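Local coordinates for 4-amino-4-deoxychorismate lyase (Legionella pneumophila, PDB 3LUL), which is a pyridoxal phosphate enzyme of the class IV aminotransferase family, with its cofactor covalently held on the chain and two copies of the protein in the assembly, at residues Q56-S64 and E101-I109; K224-V233 and V245-E254. One frame throughout, in Å; residues are numbered along the deposited sequence.

Contact 1: Q56-S64 and E101-I109; sequences QLGIPFEIS and ERGQVSQLI
S106 meets P60 through the one hydrogen bond across the contact: S106 OG donates to P60 O at 2.5 Å. The hydroxyl approaches from above the carbonyl plane, 42° out of it, and the C=O...donor angle is 131°. S106 can reach it because chi1 of 56° sets OG between its backbone N and carbonyl carbon, on the flank that faces 56-64. T4 OG1 also bonds S106 OG, which ties the short strand 4-6 into the same polar cluster.

Packing lies beside this bond. I59 lays its CG2 branch against S106 CB at 3.6 Å, while the pyrrolidine ring of P60 rests against the carbonyl oxygens of G103 and Q104, its CG 3.9 Å from Q104 O. Further along the strand, one methyl of L108 serves two partners. L108 CD2 lies 3.9 Å from I63 CD1, the two side chains crossing at about a right angle, and 4.2 Å from F61 CE1. I63 also covers part of its neighbour, with CG2 3.4 Å above one face of the F61 ring and offset toward the rim.

Helix 43-57 ends in a Schellman motif, with G58 leaving helical geometry at positive phi, and the connection to helix 65-78 then runs over strand 106-113 of the five-stranded mixed sheet. L90 of the adjacent strand 84-91 touches I59, F61, S106 and L108.

R102 adds contact without a hydrogen bond across the segments, its chain bending at chi2 and chi3 to bring its end back toward the helix terminus. L57 O lies at the guanidinium edge, in its plane, 3.6 Å from R102 NH1, and G58 CA is 3.7 Å from R102 NH1. R153 of the second subunit donates to E101 O here and brings its NE close to R102 NH1, a pair of like charges.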
loop_
_atom_site.group_PDB
_atom_site.type_symbol
_atom_site.label_atom_id
_atom_site.label_comp_id
_atom_site.label_asym_id
_atom_site.label_seq_id
_atom_site.Cartn_x
_atom_site.Cartn_y
_atom_site.Cartn_z
ATOM N N GLN B 56 15.773 0.632 6.644
ATOM C CA GLN B 56 15.060 -0.608 6.831
ATOM C C GLN B 56 14.607 -1.247 5.526
ATOM O O GLN B 56 14.579 -2.466 5.420
ATOM C CB GLN B 56 13.850 -0.360 7.707
ATOM C CG GLN B 56 13.119 -1.624 8.100
ATOM C CD GLN B 56 11.844 -1.316 8.818
ATOM O OE1 GLN B 56 11.837 -0.489 9.733
ATOM N NE2 GLN B 56 10.742 -1.951 8.395
ATOM N N LEU B 57 14.250 -0.423 4.559
ATOM C CA LEU B 57 13.823 -0.843 3.225
ATOM C C LEU B 57 14.976 -0.959 2.201
ATOM O O LEU B 57 14.732 -1.266 1.038
ATOM C CB LEU B 57 12.775 0.137 2.686
ATOM C CG LEU B 57 11.404 0.196 3.413
ATOM C CD1 LEU B 57 10.430 1.176 2.731
ATOM C CD2 LEU B 57 10.809 -1.212 3.514
ATOM N N GLY B 58 16.208 -0.650 2.613
ATOM C CA GLY B 58 17.348 -0.665 1.702
ATOM C C GLY B 58 17.395 0.465 0.686
ATOM O O GLY B 58 18.119 0.386 -0.284
ATOM N N ILE B 59 16.616 1.521 0.913
ATOM C CA ILE B 59 16.581 2.664 0.027
ATOM C C ILE B 59 17.693 3.618 0.484
ATOM O O ILE B 59 17.716 4.032 1.636
ATOM C CB ILE B 59 15.202 3.375 0.058
ATOM C CG1 ILE B 59 14.070 2.401 -0.284
ATOM C CG2 ILE B 59 15.204 4.561 -0.884
ATOM C CD1 ILE B 59 12.662 3.008 -0.083
ATOM N N PRO B 60 18.629 3.978 -0.414
ATOM C CA PRO B 60 19.606 4.980 0.005
ATOM C C PRO B 60 18.943 6.298 0.488
ATOM O O PRO B 60 17.929 6.768 -0.090
ATOM C CB PRO B 60 20.490 5.194 -1.243
ATOM C CG PRO B 60 20.114 4.106 -2.223
ATOM C CD PRO B 60 18.787 3.548 -1.814
ATOM N N PHE B 61 19.527 6.887 1.530
ATOM C CA PHE B 61 19.160 8.196 1.988
ATOM C C PHE B 61 20.434 8.954 2.351
ATOM O O PHE B 61 20.724 9.161 3.524
ATOM C CB PHE B 61 18.201 8.084 3.186
ATOM C CG PHE B 61 17.536 9.393 3.575
ATOM C CD1 PHE B 61 16.734 10.078 2.691
ATOM C CD2 PHE B 61 17.684 9.908 4.861
ATOM C CE1 PHE B 61 16.099 11.279 3.061
ATOM C CE2 PHE B 61 17.080 11.114 5.240
ATOM C CZ PHE B 61 16.262 11.787 4.356
ATOM N N GLU B 62 21.197 9.323 1.321
ATOM C CA GLU B 62 22.508 9.945 1.491
ATOM C C GLU B 62 22.307 11.439 1.300
ATOM O O GLU B 62 22.759 12.025 0.305
ATOM C CB GLU B 62 23.510 9.414 0.449
ATOM C CG GLU B 62 23.912 7.964 0.652
ATOM C CD GLU B 62 24.743 7.742 1.880
ATOM O OE1 GLU B 62 25.378 8.707 2.369
ATOM O OE2 GLU B 62 24.772 6.581 2.339
ATOM N N ILE B 63 21.579 12.035 2.240
ATOM C CA ILE B 63 21.421 13.482 2.316
ATOM C C ILE B 63 21.668 13.839 3.773
ATOM O O ILE B 63 21.039 13.278 4.662
ATOM C CB ILE B 63 20.050 13.949 1.808
ATOM C CG1 ILE B 63 19.927 15.480 1.931
ATOM C CG2 ILE B 63 18.894 13.261 2.521
ATOM C CD1 ILE B 63 18.667 16.043 1.185
ATOM N N SER B 64 22.586 14.766 4.012
ATOM C CA SER B 64 22.933 15.126 5.383
ATOM C C SER B 64 21.779 15.915 5.991
ATOM O O SER B 64 20.927 16.463 5.263
ATOM C CB SER B 64 24.231 15.939 5.404
ATOM O OG SER B 64 24.003 17.210 4.816
ATOM N N GLU B 101 14.000 -5.914 -7.509
ATOM C CA GLU B 101 15.079 -5.077 -7.987
ATOM C C GLU B 101 15.304 -3.931 -6.999
ATOM O O GLU B 101 14.475 -3.662 -6.121
ATOM C CB GLU B 101 14.758 -4.527 -9.387
ATOM C CG GLU B 101 14.711 -5.628 -10.442
ATOM C CD GLU B 101 16.072 -6.289 -10.626
ATOM O OE1 GLU B 101 17.068 -5.549 -10.702
ATOM O OE2 GLU B 101 16.143 -7.532 -10.682
ATOM N N ARG B 102 16.424 -3.248 -7.163
ATOM C CA ARG B 102 16.875 -2.259 -6.205
ATOM C C ARG B 102 17.227 -0.986 -6.986
ATOM O O ARG B 102 17.948 -1.043 -8.000
ATOM C CB ARG B 102 18.093 -2.881 -5.496
ATOM C CG ARG B 102 18.700 -2.135 -4.332
ATOM C CD ARG B 102 18.042 -2.490 -3.004
ATOM N NE ARG B 102 18.386 -3.797 -2.428
ATOM C CZ ARG B 102 17.862 -4.277 -1.287
ATOM N NH1 ARG B 102 16.969 -3.566 -0.572
ATOM N NH2 ARG B 102 18.231 -5.476 -0.842
ATOM N N GLY B 103 16.710 0.158 -6.557
ATOM C CA GLY B 103 17.078 1.426 -7.187
ATOM C C GLY B 103 18.429 1.817 -6.651
ATOM O O GLY B 103 18.614 1.880 -5.436
ATOM N N GLN B 104 19.368 2.066 -7.551
ATOM C CA GLN B 104 20.711 2.505 -7.170
ATOM C C GLN B 104 20.690 3.945 -6.659
ATOM O O GLN B 104 21.521 4.303 -5.809
ATOM C CB GLN B 104 21.688 2.445 -8.361
ATOM C CG GLN B 104 21.579 1.190 -9.226
ATOM C CD GLN B 104 22.927 0.571 -9.552
ATOM O OE1 GLN B 104 23.426 0.688 -10.684
ATOM N NE2 GLN B 104 23.532 -0.084 -8.557
ATOM N N VAL B 105 19.790 4.770 -7.214
ATOM C CA VAL B 105 19.669 6.181 -6.824
ATOM C C VAL B 105 18.220 6.506 -6.440
ATOM O O VAL B 105 17.304 6.462 -7.280
ATOM C CB VAL B 105 20.181 7.156 -7.924
ATOM C CG1 VAL B 105 20.068 8.632 -7.451
ATOM C CG2 VAL B 105 21.628 6.808 -8.328
ATOM N N SER B 106 18.017 6.787 -5.163
ATOM C CA SER B 106 16.720 7.243 -4.687
ATOM C C SER B 106 16.502 8.716 -5.060
ATOM O O SER B 106 17.447 9.462 -5.343
ATOM C CB SER B 106 16.577 6.994 -3.183
ATOM O OG SER B 106 17.615 7.607 -2.440
ATOM N N GLN B 107 15.236 9.113 -5.092
ATOM C CA GLN B 107 14.854 10.415 -5.581
ATOM C C GLN B 107 14.031 11.051 -4.478
ATOM O O GLN B 107 13.211 10.403 -3.860
ATOM C CB GLN B 107 14.060 10.282 -6.879
ATOM C CG GLN B 107 14.658 9.282 -7.894
ATOM C CD GLN B 107 15.777 9.873 -8.702
ATOM O OE1 GLN B 107 15.609 10.936 -9.303
ATOM N NE2 GLN B 107 16.939 9.201 -8.725
ATOM N N LEU B 108 14.282 12.315 -4.220
ATOM C CA LEU B 108 13.577 13.041 -3.203
ATOM C C LEU B 108 12.907 14.245 -3.857
ATOM O O LEU B 108 13.555 14.955 -4.658
ATOM C CB LEU B 108 14.587 13.455 -2.161
ATOM C CG LEU B 108 14.201 14.042 -0.823
ATOM C CD1 LEU B 108 13.092 13.223 -0.107
ATOM C CD2 LEU B 108 15.472 14.151 0.004
ATOM N N ILE B 109 11.617 14.450 -3.567
ATOM C CA ILE B 109 10.883 15.641 -3.991
ATOM C C ILE B 109 10.277 16.342 -2.767
ATOM O O ILE B 109 9.733 15.694 -1.871
ATOM C CB ILE B 109 9.798 15.317 -5.034
ATOM C CG1 ILE B 109 10.461 14.870 -6.345
ATOM C CG2 ILE B 109 8.819 16.532 -5.279
ATOM C CD1 ILE B 109 9.452 14.437 -7.451
#

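Contact 2: K224-V233 and V245-E254; sequences KKRIEDADAV and VLSLDNIIFE
V233 sets its CG2 methyl over the centre of the F253 ring, a CH-pi contact 3.8 Å from the centroid and 11° off the normal. F253 CG is anti to its carbonyl carbon (chi1 -56°), a rotation that lays one face under V233 and brings CE1 to the backbone of helix 224-228, I227 O lying obliquely 3.2 Å from F253 CE1. I227 CG2 packs on L248 CD2 at 3.8 Å, the side chains crossing at about a right angle.

F253 N donates to L246 O, holding the ring's backbone beside strand 241-248, and V245 N donates to V233 O at 3.0 Å, joining the antiparallel strands of the hairpin. V233 N donates to water 2 at 2.9 Å, with V245 O and E254 O also close to it. Water 1 bridges the segments, giving to D231 O at 2.7 Å and accepting from E254 N at 2.8 Å.

At the other end, the type II' turn from L248 to I251 presents D249 to the helix. K224 NZ forms a salt bridge with D249 OD2 at 3.1 Å, weak as a hydrogen bond; S126 OG also bonds this oxygen.

Helix 224-228 packs on the large mixed sheet through I227, which reaches L164 and F166 of strand 162-167. L248 of strand 241-248 touches S126 of strand 122-131, and D231 and A232, in a classic beta bulge, both face I183 of strand 179-184.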
loop_
_atom_site.group_PDB
_atom_site.type_symbol
_atom_site.label_atom_id
_atom_site.label_comp_id
_atom_site.label_asym_id
_atom_site.label_seq_id
_atom_site.Cartn_x
_atom_site.Cartn_y
_atom_site.Cartn_z
ATOM N N LYS B 224 -11.329 -1.589 22.929
ATOM C CA LYS B 224 -12.377 -0.640 22.513
ATOM C C LYS B 224 -13.147 -0.140 23.747
ATOM O O LYS B 224 -13.526 1.032 23.822
ATOM C CB LYS B 224 -13.340 -1.269 21.507
ATOM C CG LYS B 224 -14.325 -0.276 20.902
ATOM C CD LYS B 224 -15.173 -0.917 19.815
ATOM C CE LYS B 224 -16.096 0.111 19.187
ATOM N NZ LYS B 224 -17.303 -0.502 18.554
ATOM N N LYS B 225 -13.326 -1.037 24.705
ATOM C CA LYS B 225 -13.986 -0.712 25.963
ATOM C C LYS B 225 -13.241 0.378 26.740
ATOM O O LYS B 225 -13.883 1.223 27.353
ATOM C CB LYS B 225 -14.164 -1.959 26.832
ATOM C CG LYS B 225 -14.921 -1.669 28.154
ATOM C CD LYS B 225 -15.181 -2.919 28.979
ATOM C CE LYS B 225 -15.506 -2.564 30.449
ATOM N NZ LYS B 225 -16.454 -1.419 30.596
ATOM N N ARG B 226 -11.908 0.372 26.726
ATOM C CA ARG B 226 -11.138 1.487 27.334
ATOM C C ARG B 226 -11.446 2.831 26.716
ATOM O O ARG B 226 -11.533 3.843 27.432
ATOM C CB ARG B 226 -9.630 1.256 27.259
ATOM C CG ARG B 226 -9.129 0.096 28.069
ATOM C CD ARG B 226 -9.407 0.258 29.532
ATOM N NE ARG B 226 -8.914 1.531 30.058
ATOM C CZ ARG B 226 -7.696 1.745 30.565
ATOM N NH1 ARG B 226 -6.792 0.770 30.631
ATOM N NH2 ARG B 226 -7.379 2.960 31.020
ATOM N N ILE B 227 -11.595 2.867 25.394
ATOM C CA ILE B 227 -11.913 4.116 24.705
ATOM C C ILE B 227 -13.314 4.561 25.092
ATOM O O ILE B 227 -13.533 5.726 25.466
ATOM C CB ILE B 227 -11.830 3.990 23.164
ATOM C CG1 ILE B 227 -10.480 3.467 22.733
ATOM C CG2 ILE B 227 -12.040 5.316 22.496
ATOM C CD1 ILE B 227 -10.485 2.977 21.261
ATOM N N GLU B 228 -14.260 3.633 25.037
ATOM C CA GLU B 228 -15.667 3.939 25.317
ATOM C C GLU B 228 -15.841 4.512 26.715
ATOM O O GLU B 228 -16.663 5.392 26.930
ATOM C CB GLU B 228 -16.523 2.686 25.103
ATOM C CG GLU B 228 -16.547 2.309 23.613
ATOM C CD GLU B 228 -17.151 0.959 23.294
ATOM O OE1 GLU B 228 -17.266 0.089 24.186
ATOM O OE2 GLU B 228 -17.488 0.765 22.110
ATOM N N ASP B 229 -15.043 4.004 27.658
ATOM C CA ASP B 229 -15.053 4.465 29.054
ATOM C C ASP B 229 -14.166 5.690 29.369
ATOM O O ASP B 229 -14.169 6.152 30.505
ATOM C CB ASP B 229 -14.661 3.316 30.000
ATOM C CG ASP B 229 -15.722 2.203 30.067
ATOM O OD1 ASP B 229 -16.845 2.370 29.519
ATOM O OD2 ASP B 229 -15.414 1.145 30.662
ATOM N N ALA B 230 -13.439 6.219 28.387
ATOM C CA ALA B 230 -12.543 7.371 28.606
ATOM C C ALA B 230 -13.272 8.662 28.965
ATOM O O ALA B 230 -14.400 8.864 28.538
ATOM C CB ALA B 230 -11.686 7.607 27.352
ATOM N N ASP B 231 -12.603 9.556 29.699
ATOM C CA ASP B 231 -13.127 10.890 29.971
ATOM C C ASP B 231 -13.026 11.772 28.728
ATOM O O ASP B 231 -13.941 12.568 28.440
ATOM C CB ASP B 231 -12.416 11.546 31.174
ATOM C CG ASP B 231 -12.696 10.821 32.487
ATOM O OD1 ASP B 231 -13.824 10.280 32.635
ATOM O OD2 ASP B 231 -11.806 10.790 33.363
ATOM N N ALA B 232 -11.906 11.633 28.009
ATOM C CA ALA B 232 -11.693 12.330 26.747
ATOM C C ALA B 232 -10.784 11.503 25.895
ATOM O O ALA B 232 -10.055 10.657 26.412
ATOM C CB ALA B 232 -11.057 13.687 26.947
ATOM N N VAL B 233 -10.829 11.814 24.607
ATOM C CA VAL B 233 -10.073 11.128 23.595
ATOM C C VAL B 233 -9.615 12.189 22.640
ATOM O O VAL B 233 -10.387 13.107 22.271
ATOM C CB VAL B 233 -10.907 10.105 22.798
ATOM C CG1 VAL B 233 -10.066 9.435 21.737
ATOM C CG2 VAL B 233 -11.537 9.028 23.754
ATOM N N VAL B 245 -11.606 14.685 19.993
ATOM C CA VAL B 245 -12.535 13.668 19.470
ATOM C C VAL B 245 -13.899 13.798 20.156
ATOM O O VAL B 245 -14.004 13.747 21.375
ATOM C CB VAL B 245 -11.968 12.245 19.633
ATOM C CG1 VAL B 245 -13.015 11.155 19.231
ATOM C CG2 VAL B 245 -10.678 12.077 18.814
ATOM N N LEU B 246 -14.928 14.000 19.343
ATOM C CA LEU B 246 -16.305 14.134 19.804
ATOM C C LEU B 246 -16.950 12.779 20.019
ATOM O O LEU B 246 -17.727 12.609 20.949
ATOM C CB LEU B 246 -17.144 14.965 18.822
ATOM C CG LEU B 246 -18.649 15.141 19.137
ATOM C CD1 LEU B 246 -18.894 15.751 20.511
ATOM C CD2 LEU B 246 -19.316 15.987 18.059
ATOM N N SER B 247 -16.633 11.811 19.173
ATOM C CA SER B 247 -17.310 10.528 19.230
ATOM C C SER B 247 -16.559 9.409 18.545
ATOM O O SER B 247 -15.819 9.659 17.599
ATOM C CB SER B 247 -18.713 10.625 18.620
ATOM O OG SER B 247 -18.691 10.993 17.237
ATOM N N LEU B 248 -16.823 8.179 19.004
ATOM C CA LEU B 248 -16.408 6.945 18.327
ATOM C C LEU B 248 -17.669 6.087 18.155
ATOM O O LEU B 248 -18.286 5.718 19.152
ATOM C CB LEU B 248 -15.374 6.172 19.141
ATOM C CG LEU B 248 -14.989 4.785 18.591
ATOM C CD1 LEU B 248 -14.382 4.842 17.139
ATOM C CD2 LEU B 248 -14.091 4.058 19.563
ATOM N N ASP B 249 -18.033 5.776 16.906
ATOM C CA ASP B 249 -19.255 5.005 16.621
ATOM C C ASP B 249 -20.435 5.707 17.319
ATOM O O ASP B 249 -20.638 6.908 17.120
ATOM C CB ASP B 249 -19.033 3.547 17.061
ATOM C CG ASP B 249 -17.823 2.910 16.388
ATOM O OD1 ASP B 249 -17.685 3.082 15.163
ATOM O OD2 ASP B 249 -17.034 2.203 17.058
ATOM N N ASN B 250 -21.168 4.997 18.160
ATOM C CA ASN B 250 -22.273 5.614 18.905
ATOM C C ASN B 250 -21.919 6.021 20.336
ATOM O O ASN B 250 -22.691 5.815 21.267
ATOM C CB ASN B 250 -23.493 4.712 18.899
ATOM C CG ASN B 250 -23.301 3.436 19.696
ATOM O OD1 ASN B 250 -22.367 2.658 19.450
ATOM N ND2 ASN B 250 -24.210 3.202 20.654
ATOM N N ILE B 251 -20.770 6.649 20.515
ATOM C CA ILE B 251 -20.336 7.041 21.850
ATOM C C ILE B 251 -19.823 8.469 21.758
ATOM O O ILE B 251 -18.890 8.740 21.000
ATOM C CB ILE B 251 -19.266 6.069 22.391
ATOM C CG1 ILE B 251 -19.828 4.636 22.426
ATOM C CG2 ILE B 251 -18.809 6.487 23.799
ATOM C CD1 ILE B 251 -18.898 3.592 21.956
ATOM N N ILE B 252 -20.467 9.366 22.504
ATOM C CA ILE B 252 -20.125 10.782 22.540
ATOM C C ILE B 252 -19.259 11.017 23.771
ATOM O O ILE B 252 -19.584 10.515 24.852
ATOM C CB ILE B 252 -21.396 11.669 22.653
ATOM C CG1 ILE B 252 -22.447 11.255 21.618
ATOM C CG2 ILE B 252 -21.053 13.133 22.459
ATOM C CD1 ILE B 252 -22.020 11.506 20.199
ATOM N N PHE B 253 -18.187 11.791 23.610
ATOM C CA PHE B 253 -17.302 12.189 24.684
ATOM C C PHE B 253 -17.385 13.685 24.969
ATOM O O PHE B 253 -17.659 14.496 24.074
ATOM C CB PHE B 253 -15.854 11.899 24.285
ATOM C CG PHE B 253 -15.609 10.467 23.894
ATOM C CD1 PHE B 253 -15.556 9.482 24.868
ATOM C CD2 PHE B 253 -15.403 10.121 22.571
ATOM C CE1 PHE B 253 -15.326 8.163 24.526
ATOM C CE2 PHE B 253 -15.168 8.821 22.219
ATOM C CZ PHE B 253 -15.155 7.831 23.212
ATOM N N GLU B 254 -17.102 14.043 26.221
ATOM C CA GLU B 254 -16.733 15.406 26.553
ATOM C C GLU B 254 -15.414 15.732 25.833
ATOM O O GLU B 254 -14.460 14.947 25.902
ATOM C CB GLU B 254 -16.569 15.552 28.074
ATOM C CG GLU B 254 -16.019 16.886 28.530
ATOM C CD GLU B 254 -16.840 18.059 28.022
ATOM O OE1 GLU B 254 -18.053 18.132 28.351
ATOM O OE2 GLU B 254 -16.275 18.899 27.290
HETATM O O HOH W 1 -16.535 11.985 28.040
HETATM O O HOH W 2 -12.861 13.812 23.989
#

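Contact 1 and contact 2 share no helix or strand: their centres are 41 Å apart, on opposite sides of the chain's centre, and each belongs to a different sheet. Both are partly buried, but 224-233 with 245-254 is the more enclosed, with 6 of 13 touching residues buried and 1 exposed against 4 of 11 and 3 in contact 1. It also buries more surface, 549 Å² against 344 Å². Their chemistry follows: contact 2 joins hairpin strands by a backbone bond, bridging waters and packing round one phenylalanine ring, with a salt bridge at one end, whereas contact 1 relies on a serine hydroxyl and apolar packing that includes the F61 ring, with an arginine at its exposed end. The second subunit reaches contact 1 alone.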